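Local coordinates for protein TodX (Pseudomonas putida, PDB 3BS0) that probably carries toluene and related aromatic hydrocarbons across the outer membrane through a monomeric beta barrel of the FadL family, at residues Ile57-Ser62 against Lys112-Gln117; Thr124-Ser129 against Ser255-Asp260; Tyr227-Thr230 against Val234-Ala237; Glu383-Phe386 against Ser390-Asn393. All blocks are in the same frame, centred on the assembly; numbering follows the deposited sequence.

Contact 1. Residues Ile57-Ser62 against Lys112-Gln117; sequences IKVHDS and KSFLSQ
Asp61 and Phe114 bring the two backbones nearest, with Asp61 CA and Phe114 CA 7.9 Å apart; Val59 CA and Leu115 CA stand farther off at 9.2 Å. No hydrogen bond joins the two segments: the end of strand 44-60 of the FadL-type barrel passes a short 3-10 turn at Phe114 and Leu115, in the loop after strand 93-108, and side chains fill the interval. Phe114 does most of the work. With chi1 at 71° its CG sits between its own backbone N and carbonyl carbon, which sends the ring across to the strand. Asp61 lies over one face: its CB stands 4.3 Å from the centroid of the Phe114 ring, only 7° off the normal, a CH-pi contact. The carboxylate continues over the same face, its plane tilted 30° to the ring and Asp61 OD1 offset toward the rim. Leu115 backs the opposite face through CG. Val59 CG1 meets Phe114 CZ at 3.9 Å, the side chains crossing at about a right angle, while Val59 O lies at the ring edge, 3.8 Å from Phe114 CE1. Leu416 also touches Phe114, and Asp61 OD2 has a weak hydrogen bond to His63 ND1. The hold thus probably comes from the CH-pi contact and the Val59 packing; the carboxylate would probably add little, or be slightly unfavourable against the ring's electron cloud.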
loop_
_atom_site.group_PDB
_atom_site.type_symbol
_atom_site.label_atom_id
_atom_site.label_comp_id
_atom_site.label_asym_id
_atom_site.label_seq_id
_atom_site.Cartn_x
_atom_site.Cartn_y
_atom_site.Cartn_z
ATOM N N ILE A 57 -14.214 -7.495 2.895
ATOM C CA ILE A 57 -13.721 -8.843 3.063
ATOM C C ILE A 57 -14.678 -9.700 3.857
ATOM O O ILE A 57 -15.254 -9.262 4.847
ATOM C CB ILE A 57 -12.369 -8.841 3.799
ATOM C CG1 ILE A 57 -11.376 -7.948 3.060
ATOM C CG2 ILE A 57 -11.824 -10.248 3.900
ATOM C CD1 ILE A 57 -9.992 -7.932 3.697
ATOM N N LYS A 58 -14.857 -10.925 3.396
ATOM C CA LYS A 58 -15.698 -11.890 4.083
ATOM C C LYS A 58 -14.867 -13.178 4.143
ATOM O O LYS A 58 -14.287 -13.617 3.133
ATOM C CB LYS A 58 -16.998 -12.150 3.313
ATOM C CG LYS A 58 -18.262 -11.896 4.099
ATOM C CD LYS A 58 -18.688 -10.438 3.953
ATOM C CE LYS A 58 -20.079 -10.168 4.553
ATOM N NZ LYS A 58 -21.167 -10.961 3.892
ATOM N N VAL A 59 -14.789 -13.748 5.339
ATOM C CA VAL A 59 -14.062 -14.979 5.566
ATOM C C VAL A 59 -15.102 -15.930 6.130
ATOM O O VAL A 59 -15.915 -15.546 6.977
ATOM C CB VAL A 59 -12.907 -14.768 6.580
ATOM C CG1 VAL A 59 -12.196 -16.085 6.870
ATOM C CG2 VAL A 59 -11.898 -13.784 6.014
ATOM N N HIS A 60 -15.100 -17.162 5.639
ATOM C CA HIS A 60 -16.059 -18.142 6.106
ATOM C C HIS A 60 -15.452 -19.352 6.771
ATOM O O HIS A 60 -14.337 -19.780 6.467
ATOM C CB HIS A 60 -16.958 -18.600 4.962
ATOM C CG HIS A 60 -17.995 -17.602 4.577
ATOM N ND1 HIS A 60 -19.142 -17.401 5.313
ATOM C CD2 HIS A 60 -18.045 -16.722 3.550
ATOM C CE1 HIS A 60 -19.857 -16.441 4.758
ATOM N NE2 HIS A 60 -19.214 -16.012 3.686
ATOM N N ASP A 61 -16.261 -19.914 7.656
ATOM C CA ASP A 61 -15.925 -21.075 8.451
ATOM C C ASP A 61 -16.338 -22.374 7.768
ATOM O O ASP A 61 -16.985 -22.373 6.717
ATOM C CB ASP A 61 -16.656 -20.960 9.787
ATOM C CG ASP A 61 -15.765 -21.246 10.948
ATOM O OD1 ASP A 61 -14.533 -21.193 10.750
ATOM O OD2 ASP A 61 -16.285 -21.510 12.052
ATOM N N SER A 62 -15.955 -23.485 8.384
ATOM C CA SER A 62 -16.318 -24.793 7.883
ATOM C C SER A 62 -17.651 -25.126 8.520
ATOM O O SER A 62 -18.120 -26.256 8.438
ATOM C CB SER A 62 -15.286 -25.833 8.306
ATOM O OG SER A 62 -14.063 -25.608 7.641
ATOM N N LYS A 112 -16.379 -10.330 18.032
ATOM C CA LYS A 112 -17.499 -11.266 18.201
ATOM C C LYS A 112 -17.463 -12.389 17.171
ATOM O O LYS A 112 -18.314 -13.254 17.186
ATOM C CB LYS A 112 -18.838 -10.524 18.096
ATOM C CG LYS A 112 -18.893 -9.258 18.934
ATOM C CD LYS A 112 -20.217 -8.545 18.771
ATOM C CE LYS A 112 -21.373 -9.345 19.380
ATOM N NZ LYS A 112 -22.689 -8.656 19.151
ATOM N N SER A 113 -16.463 -12.371 16.297
ATOM C CA SER A 113 -16.312 -13.371 15.249
ATOM C C SER A 113 -15.577 -14.663 15.660
ATOM O O SER A 113 -14.961 -14.736 16.732
ATOM C CB SER A 113 -15.591 -12.750 14.066
ATOM O OG SER A 113 -14.977 -13.766 13.304
ATOM N N PHE A 114 -15.632 -15.675 14.789
ATOM C CA PHE A 114 -14.997 -16.947 15.081
ATOM C C PHE A 114 -13.485 -16.795 15.101
ATOM O O PHE A 114 -12.791 -17.552 15.775
ATOM C CB PHE A 114 -15.424 -18.032 14.080
ATOM C CG PHE A 114 -14.857 -17.867 12.688
ATOM C CD1 PHE A 114 -15.533 -17.126 11.721
ATOM C CD2 PHE A 114 -13.656 -18.477 12.337
ATOM C CE1 PHE A 114 -15.028 -17.002 10.428
ATOM C CE2 PHE A 114 -13.138 -18.358 11.048
ATOM C CZ PHE A 114 -13.829 -17.615 10.088
ATOM N N LEU A 115 -12.973 -15.805 14.372
ATOM C CA LEU A 115 -11.538 -15.559 14.346
ATOM C C LEU A 115 -11.080 -15.241 15.772
ATOM O O LEU A 115 -9.893 -15.365 16.103
ATOM C CB LEU A 115 -11.214 -14.389 13.417
ATOM C CG LEU A 115 -11.553 -14.553 11.935
ATOM C CD1 LEU A 115 -11.356 -13.223 11.235
ATOM C CD2 LEU A 115 -10.686 -15.622 11.297
ATOM N N SER A 116 -12.024 -14.830 16.616
ATOM C CA SER A 116 -11.711 -14.510 18.008
ATOM C C SER A 116 -12.083 -15.639 18.970
ATOM O O SER A 116 -12.373 -15.396 20.145
ATOM C CB SER A 116 -12.400 -13.214 18.449
ATOM O OG SER A 116 -11.818 -12.081 17.822
ATOM N N GLN A 117 -12.148 -16.869 18.471
ATOM C CA GLN A 117 -12.396 -17.959 19.398
ATOM C C GLN A 117 -11.227 -18.910 19.482
ATOM O O GLN A 117 -10.393 -19.027 18.578
ATOM C CB GLN A 117 -13.722 -18.731 19.164
ATOM C CG GLN A 117 -14.291 -18.907 17.798
ATOM C CD GLN A 117 -15.799 -19.230 17.884
ATOM O OE1 GLN A 117 -16.376 -19.855 16.996
ATOM N NE2 GLN A 117 -16.434 -18.785 18.960
#

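Contact 2. Residues Thr124-Ser129 against Ser255-Asp260; sequences TSFDNS and SAISGD
The long loop between barrel strands 93-108 and 129-143 leans Thr124 and Phe126 against the end of strand 244-257, a contact of a loop with the barrel wall in the FadL-type outer-membrane fold. Phe126 reaches over from the loop with CG anti to its carbonyl carbon (chi1 -68°), and Ile257 comes from the opposite direction to meet it. The ring touches the isoleucine through one corner: Phe126 CE1 is 3.6 Å from Ile257 CD1 and 3.8 Å from Ile257 CG1. Two residues earlier on the same face of the strand, Ser255 OG lies obliquely beside CZ and CE2 of the ring. His201, on strand 199-204, also meets the ring, its plane turned about 35°, and Val263 adds another neighbour. Putting an alanine at Phe126 would probably leave Ile257 CD1 and Ser255 without their cover and open a gap between loop and strand. Thr124 OG1 is tied back within the loop, hydrogen-bonded to Ser116 O and accepting a weak bond from Phe126 N, which leaves the methyl to face the strand. That branch makes the second apolar touch, Thr124 CG2 to Ile257 CG2 at 4.1 Å, the side chains crossing at about a right angle.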
loop_
_atom_site.group_PDB
_atom_site.type_symbol
_atom_site.label_atom_id
_atom_site.label_comp_id
_atom_site.label_asym_id
_atom_site.label_seq_id
_atom_site.Cartn_x
_atom_site.Cartn_y
_atom_site.Cartn_z
ATOM N N THR A 124 -13.264 -15.526 23.003
ATOM C CA THR A 124 -12.424 -14.610 23.761
ATOM C C THR A 124 -12.962 -13.235 23.427
ATOM O O THR A 124 -13.976 -13.132 22.749
ATOM C CB THR A 124 -10.938 -14.706 23.351
ATOM O OG1 THR A 124 -10.770 -14.231 22.020
ATOM C CG2 THR A 124 -10.465 -16.129 23.408
ATOM N N SER A 125 -12.308 -12.179 23.887
ATOM C CA SER A 125 -12.801 -10.842 23.597
ATOM C C SER A 125 -11.776 -10.084 22.775
ATOM O O SER A 125 -11.848 -8.858 22.622
ATOM C CB SER A 125 -13.081 -10.102 24.900
ATOM O OG SER A 125 -13.642 -8.841 24.628
ATOM N N PHE A 126 -10.812 -10.821 22.234
ATOM C CA PHE A 126 -9.774 -10.193 21.450
ATOM C C PHE A 126 -10.243 -9.791 20.075
ATOM O O PHE A 126 -11.051 -10.472 19.445
ATOM C CB PHE A 126 -8.560 -11.109 21.328
ATOM C CG PHE A 126 -7.843 -11.325 22.611
ATOM C CD1 PHE A 126 -8.135 -12.430 23.414
ATOM C CD2 PHE A 126 -6.865 -10.428 23.029
ATOM C CE1 PHE A 126 -7.454 -12.640 24.625
ATOM C CE2 PHE A 126 -6.173 -10.622 24.230
ATOM C CZ PHE A 126 -6.471 -11.735 25.031
ATOM N N ASP A 127 -9.721 -8.669 19.609
ATOM C CA ASP A 127 -10.071 -8.182 18.308
ATOM C C ASP A 127 -9.204 -8.924 17.320
ATOM O O ASP A 127 -8.344 -9.722 17.703
ATOM C CB ASP A 127 -9.786 -6.700 18.214
ATOM C CG ASP A 127 -10.896 -5.953 17.543
ATOM O OD1 ASP A 127 -11.864 -5.586 18.242
ATOM O OD2 ASP A 127 -10.808 -5.748 16.315
ATOM N N ASN A 128 -9.447 -8.657 16.040
ATOM C CA ASN A 128 -8.706 -9.238 14.933
ATOM C C ASN A 128 -8.703 -8.127 13.897
ATOM O O ASN A 128 -9.687 -7.896 13.204
ATOM C CB ASN A 128 -9.424 -10.473 14.412
ATOM C CG ASN A 128 -8.801 -11.754 14.910
ATOM O OD1 ASN A 128 -7.818 -12.245 14.342
ATOM N ND2 ASN A 128 -9.356 -12.301 15.985
ATOM N N SER A 129 -7.593 -7.416 13.808
ATOM C CA SER A 129 -7.534 -6.307 12.896
ATOM C C SER A 129 -6.136 -6.039 12.368
ATOM O O SER A 129 -5.158 -6.639 12.809
ATOM C CB SER A 129 -8.097 -5.060 13.579
ATOM O OG SER A 129 -7.392 -4.766 14.776
ATOM N N SER A 255 -0.150 -12.585 24.278
ATOM C CA SER A 255 -1.072 -13.070 25.277
ATOM C C SER A 255 -1.567 -14.480 24.976
ATOM O O SER A 255 -2.138 -14.753 23.938
ATOM C CB SER A 255 -2.233 -12.090 25.400
ATOM O OG SER A 255 -3.442 -12.758 25.173
ATOM N N ALA A 256 -1.311 -15.373 25.912
ATOM C CA ALA A 256 -1.671 -16.765 25.805
ATOM C C ALA A 256 -3.055 -16.949 26.373
ATOM O O ALA A 256 -3.422 -16.281 27.338
ATOM C CB ALA A 256 -0.658 -17.617 26.583
ATOM N N ILE A 257 -3.821 -17.854 25.772
ATOM C CA ILE A 257 -5.163 -18.135 26.251
ATOM C C ILE A 257 -5.379 -19.642 26.440
ATOM O O ILE A 257 -5.092 -20.454 25.549
ATOM C CB ILE A 257 -6.184 -17.548 25.286
ATOM C CG1 ILE A 257 -5.876 -16.051 25.091
ATOM C CG2 ILE A 257 -7.606 -17.750 25.839
ATOM C CD1 ILE A 257 -5.799 -15.623 23.633
ATOM N N SER A 258 -5.865 -20.018 27.615
ATOM C CA SER A 258 -6.091 -21.431 27.926
ATOM C C SER A 258 -7.380 -21.969 27.334
ATOM O O SER A 258 -8.147 -21.240 26.700
ATOM C CB SER A 258 -6.128 -21.646 29.436
ATOM O OG SER A 258 -7.239 -20.981 30.001
ATOM N N GLY A 259 -7.615 -23.255 27.567
ATOM C CA GLY A 259 -8.808 -23.909 27.062
ATOM C C GLY A 259 -10.074 -23.431 27.740
ATOM O O GLY A 259 -11.184 -23.787 27.341
ATOM N N ASP A 260 -9.932 -22.653 28.797
ATOM C CA ASP A 260 -11.128 -22.142 29.425
ATOM C C ASP A 260 -11.181 -20.622 29.405
ATOM O O ASP A 260 -11.907 -19.995 30.184
ATOM C CB ASP A 260 -11.320 -22.709 30.841
ATOM C CG ASP A 260 -10.083 -22.646 31.672
ATOM O OD1 ASP A 260 -9.603 -21.512 31.929
ATOM O OD2 ASP A 260 -9.600 -23.740 32.067
#

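Contact 3. Residues Tyr227-Thr230 against Val234-Ala237; sequences YKLT and VLGA
Tyr227 opens the contact as an antiparallel hydrogen-bonded pair with Leu235. Tyr227 N donates to Leu235 O at 3.0 Å, a rather bent bond with 144° at the hydrogen, while the return bond from Leu235 N to Tyr227 O is 2.7 Å long and straighter at 164°. The same carbonyl oxygen also receives a CA-H...O contact, Val234 CA lying 3.1 Å from Tyr227 O. The tyrosine side chain leads away from the partner strand and touches Lys148, so Tyr227 holds the pair mainly through its backbone. At Lys228 the side chain turns to the other face, the one carrying Val234. The two lie side by side pointing the same way, with Lys228 CG 4.0 Å from Val234 CB, and the rest of the lysine runs on extended and away. Leu229 has already left the strand, yet its side chain folds back: chi1 of 52° places CG between backbone N and carbonyl carbon, and the branched end reaches Leu235 at about a right angle. Leu229 CD2 is 3.5 Å from Leu235 CG, and Leu229 CD1 is 4.0 Å from Leu235 CD1, an apolar contact on the surface where the chain enters the turn. On the neighbouring strand 280-288, Ala286 and Leu285 touch Val234 and Leu235, and Val234 also meets Ser22. The whole is a beta hairpin, strands 214-228 and 233-240 joined by a short turn, probably one of the short periplasmic turns usual in outer-membrane barrels.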
loop_
_atom_site.group_PDB
_atom_site.type_symbol
_atom_site.label_atom_id
_atom_site.label_comp_id
_atom_site.label_asym_id
_atom_site.label_seq_id
_atom_site.Cartn_x
_atom_site.Cartn_y
_atom_site.Cartn_z
ATOM N N TYR A 227 10.310 11.020 -23.726
ATOM C CA TYR A 227 10.684 11.361 -25.091
ATOM C C TYR A 227 9.450 11.426 -25.996
ATOM O O TYR A 227 8.556 10.578 -25.903
ATOM C CB TYR A 227 11.660 10.322 -25.638
ATOM C CG TYR A 227 12.308 10.740 -26.937
ATOM C CD1 TYR A 227 13.460 11.532 -26.941
ATOM C CD2 TYR A 227 11.763 10.357 -28.167
ATOM C CE1 TYR A 227 14.055 11.926 -28.139
ATOM C CE2 TYR A 227 12.350 10.752 -29.369
ATOM C CZ TYR A 227 13.494 11.533 -29.346
ATOM O OH TYR A 227 14.078 11.909 -30.531
ATOM N N LYS A 228 9.412 12.432 -26.869
ATOM C CA LYS A 228 8.295 12.623 -27.796
ATOM C C LYS A 228 8.728 12.286 -29.214
ATOM O O LYS A 228 9.152 13.170 -29.952
ATOM C CB LYS A 228 7.823 14.080 -27.779
ATOM C CG LYS A 228 7.456 14.613 -26.419
ATOM C CD LYS A 228 7.650 16.120 -26.340
ATOM C CE LYS A 228 7.553 16.590 -24.888
ATOM N NZ LYS A 228 7.903 18.022 -24.700
ATOM N N LEU A 229 8.630 11.024 -29.615
ATOM C CA LEU A 229 9.029 10.686 -30.974
ATOM C C LEU A 229 8.134 11.412 -31.982
ATOM O O LEU A 229 8.636 12.015 -32.927
ATOM C CB LEU A 229 9.001 9.167 -31.195
ATOM C CG LEU A 229 7.764 8.350 -30.842
ATOM C CD1 LEU A 229 8.036 6.898 -31.175
ATOM C CD2 LEU A 229 7.438 8.502 -29.371
ATOM N N THR A 230 6.819 11.365 -31.774
ATOM C CA THR A 230 5.884 12.063 -32.656
ATOM C C THR A 230 5.327 13.307 -31.955
ATOM O O THR A 230 5.808 13.698 -30.890
ATOM C CB THR A 230 4.689 11.187 -33.067
ATOM O OG1 THR A 230 3.953 11.836 -34.113
ATOM C CG2 THR A 230 3.758 11.017 -31.921
ATOM N N VAL A 234 4.226 10.190 -26.799
ATOM C CA VAL A 234 5.430 10.307 -26.011
ATOM C C VAL A 234 5.614 8.980 -25.276
ATOM O O VAL A 234 4.634 8.276 -24.986
ATOM C CB VAL A 234 5.340 11.511 -25.034
ATOM C CG1 VAL A 234 4.019 11.486 -24.293
ATOM C CG2 VAL A 234 6.505 11.491 -24.065
ATOM N N LEU A 235 6.870 8.628 -25.013
ATOM C CA LEU A 235 7.192 7.381 -24.341
ATOM C C LEU A 235 7.871 7.679 -23.015
ATOM O O LEU A 235 8.524 8.712 -22.868
ATOM C CB LEU A 235 8.130 6.543 -25.214
ATOM C CG LEU A 235 7.761 6.324 -26.686
ATOM C CD1 LEU A 235 8.971 5.773 -27.431
ATOM C CD2 LEU A 235 6.567 5.389 -26.802
ATOM N N GLY A 236 7.724 6.766 -22.057
ATOM C CA GLY A 236 8.334 6.968 -20.757
ATOM C C GLY A 236 8.870 5.724 -20.069
ATOM O O GLY A 236 8.532 4.592 -20.422
ATOM N N ALA A 237 9.712 5.950 -19.067
ATOM C CA ALA A 237 10.316 4.877 -18.301
ATOM C C ALA A 237 10.939 5.427 -17.020
ATOM O O ALA A 237 11.412 6.567 -16.985
ATOM C CB ALA A 237 11.369 4.175 -19.140
#

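Contact 4. Residues Glu383-Phe386 against Ser390-Asn393; sequences EYDF and SRIN
Arg391 stands beside Asp385 and Glu383 on one face of the hairpin formed by strands 376-385 and 390-405. Arg391 CB and CG run alongside Asp385. With CG anti to the carbonyl carbon (chi1 -47°) and the chain extended to NE, the arginine then passes the Glu383 carboxylate: CD lies beside OE2, Arg391 NE is 3.9 Å from Glu383 OE2, and Arg391 NH1 ends at 3.9 Å from that oxygen, a long salt bridge. Because the oxygen lies well out of the guanidinium plane, no N-H points at it; the two planes are 77° apart. A leucine in place of Arg391 would probably leave Glu383 OE2 without this compensating charge. Beneath, a pair of backbone hydrogen bonds holds the strands, from Tyr384 N to Ile392 O at 2.9 Å and from Ile392 N to Tyr384 O at 2.8 Å. Tyr24 and Pro41 touch Arg391, and Arg351 makes a weak hydrogen bond to Asn393 OD1. Glu383 thus has a weak ion pair with Arg351 at OE1 and a long one with Arg391 at OE2, and Asp385 OD1 adds a more distant opposite charge near Arg391 NE. The hold on Arg391 is electrostatic rather than directional, which probably tolerates some movement of the guanidinium.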
loop_
_atom_site.group_PDB
_atom_site.type_symbol
_atom_site.label_atom_id
_atom_site.label_comp_id
_atom_site.label_asym_id
_atom_site.label_seq_id
_atom_site.Cartn_x
_atom_site.Cartn_y
_atom_site.Cartn_z
ATOM N N GLU A 383 -11.832 15.592 -14.216
ATOM C CA GLU A 383 -11.152 16.835 -13.885
ATOM C C GLU A 383 -12.067 17.998 -14.212
ATOM O O GLU A 383 -12.705 18.026 -15.259
ATOM C CB GLU A 383 -9.844 16.987 -14.672
ATOM C CG GLU A 383 -9.176 18.345 -14.473
ATOM C CD GLU A 383 -7.836 18.471 -15.183
ATOM O OE1 GLU A 383 -7.788 18.300 -16.419
ATOM O OE2 GLU A 383 -6.820 18.746 -14.510
ATOM N N TYR A 384 -12.140 18.944 -13.292
ATOM C CA TYR A 384 -12.944 20.135 -13.483
ATOM C C TYR A 384 -12.086 21.263 -12.938
ATOM O O TYR A 384 -11.661 21.234 -11.786
ATOM C CB TYR A 384 -14.269 20.039 -12.708
ATOM C CG TYR A 384 -15.295 21.103 -13.073
ATOM C CD1 TYR A 384 -16.640 20.949 -12.727
ATOM C CD2 TYR A 384 -14.930 22.246 -13.793
ATOM C CE1 TYR A 384 -17.596 21.903 -13.096
ATOM C CE2 TYR A 384 -15.874 23.203 -14.164
ATOM C CZ TYR A 384 -17.206 23.026 -13.816
ATOM O OH TYR A 384 -18.145 23.962 -14.204
ATOM N N ASP A 385 -11.797 22.245 -13.774
ATOM C CA ASP A 385 -10.992 23.362 -13.323
ATOM C C ASP A 385 -11.738 24.670 -13.512
ATOM O O ASP A 385 -12.146 25.012 -14.620
ATOM C CB ASP A 385 -9.651 23.375 -14.057
ATOM C CG ASP A 385 -9.768 22.938 -15.492
ATOM O OD1 ASP A 385 -8.773 22.398 -16.021
ATOM O OD2 ASP A 385 -10.846 23.138 -16.084
ATOM N N PHE A 386 -11.924 25.385 -12.408
ATOM C CA PHE A 386 -12.635 26.655 -12.412
ATOM C C PHE A 386 -11.910 27.731 -13.222
ATOM O O PHE A 386 -12.548 28.501 -13.932
ATOM C CB PHE A 386 -12.858 27.126 -10.971
ATOM C CG PHE A 386 -13.506 26.087 -10.083
ATOM C CD1 PHE A 386 -12.770 25.445 -9.091
ATOM C CD2 PHE A 386 -14.852 25.751 -10.239
ATOM C CE1 PHE A 386 -13.357 24.487 -8.265
ATOM C CE2 PHE A 386 -15.452 24.789 -9.412
ATOM C CZ PHE A 386 -14.698 24.157 -8.423
ATOM N N SER A 390 -6.877 26.749 -11.378
ATOM C CA SER A 390 -7.524 25.943 -10.341
ATOM C C SER A 390 -8.174 24.672 -10.868
ATOM O O SER A 390 -9.144 24.740 -11.613
ATOM C CB SER A 390 -8.577 26.770 -9.620
ATOM O OG SER A 390 -7.959 27.738 -8.804
ATOM N N ARG A 391 -7.657 23.520 -10.449
ATOM C CA ARG A 391 -8.174 22.230 -10.906
ATOM C C ARG A 391 -8.590 21.276 -9.774
ATOM O O ARG A 391 -7.962 21.229 -8.712
ATOM C CB ARG A 391 -7.117 21.493 -11.745
ATOM C CG ARG A 391 -6.408 22.280 -12.821
ATOM C CD ARG A 391 -5.323 21.388 -13.413
ATOM N NE ARG A 391 -4.603 21.955 -14.558
ATOM C CZ ARG A 391 -3.605 21.331 -15.186
ATOM N NH1 ARG A 391 -3.206 20.129 -14.784
ATOM N NH2 ARG A 391 -3.009 21.900 -16.221
ATOM N N ILE A 392 -9.642 20.506 -10.027
ATOM C CA ILE A 392 -10.121 19.507 -9.087
ATOM C C ILE A 392 -10.118 18.210 -9.869
ATOM O O ILE A 392 -10.740 18.132 -10.929
ATOM C CB ILE A 392 -11.562 19.773 -8.619
ATOM C CG1 ILE A 392 -11.639 21.123 -7.909
ATOM C CG2 ILE A 392 -12.027 18.653 -7.686
ATOM C CD1 ILE A 392 -13.067 21.518 -7.539
ATOM N N ASN A 393 -9.411 17.208 -9.353
ATOM C CA ASN A 393 -9.322 15.896 -9.993
ATOM C C ASN A 393 -9.978 14.845 -9.103
ATOM O O ASN A 393 -9.800 14.855 -7.887
ATOM C CB ASN A 393 -7.861 15.482 -10.207
ATOM C CG ASN A 393 -7.070 16.489 -11.003
ATOM O OD1 ASN A 393 -6.954 16.395 -12.223
ATOM N ND2 ASN A 393 -6.511 17.460 -10.310
#

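From the N terminus, contact 1 comes first: it brings the end of strand 44-60 to the loop after strand 93-108 and closes the chain from Ser62 to Lys112. Contact 2 opens a few residues on, in the same loop, and closes a much longer span at strand 244-257. The two contacts touch at Ser116, so this one loop lies against two parts of the barrel. Contact 3 falls within the span of contact 2 yet lies about 57 Å away between centres. Contact 4 follows all three in the chain, at the same barrel end as contact 3, about 26 Å centre to centre. Both are hairpins, each closing a short turn; none of the four cross.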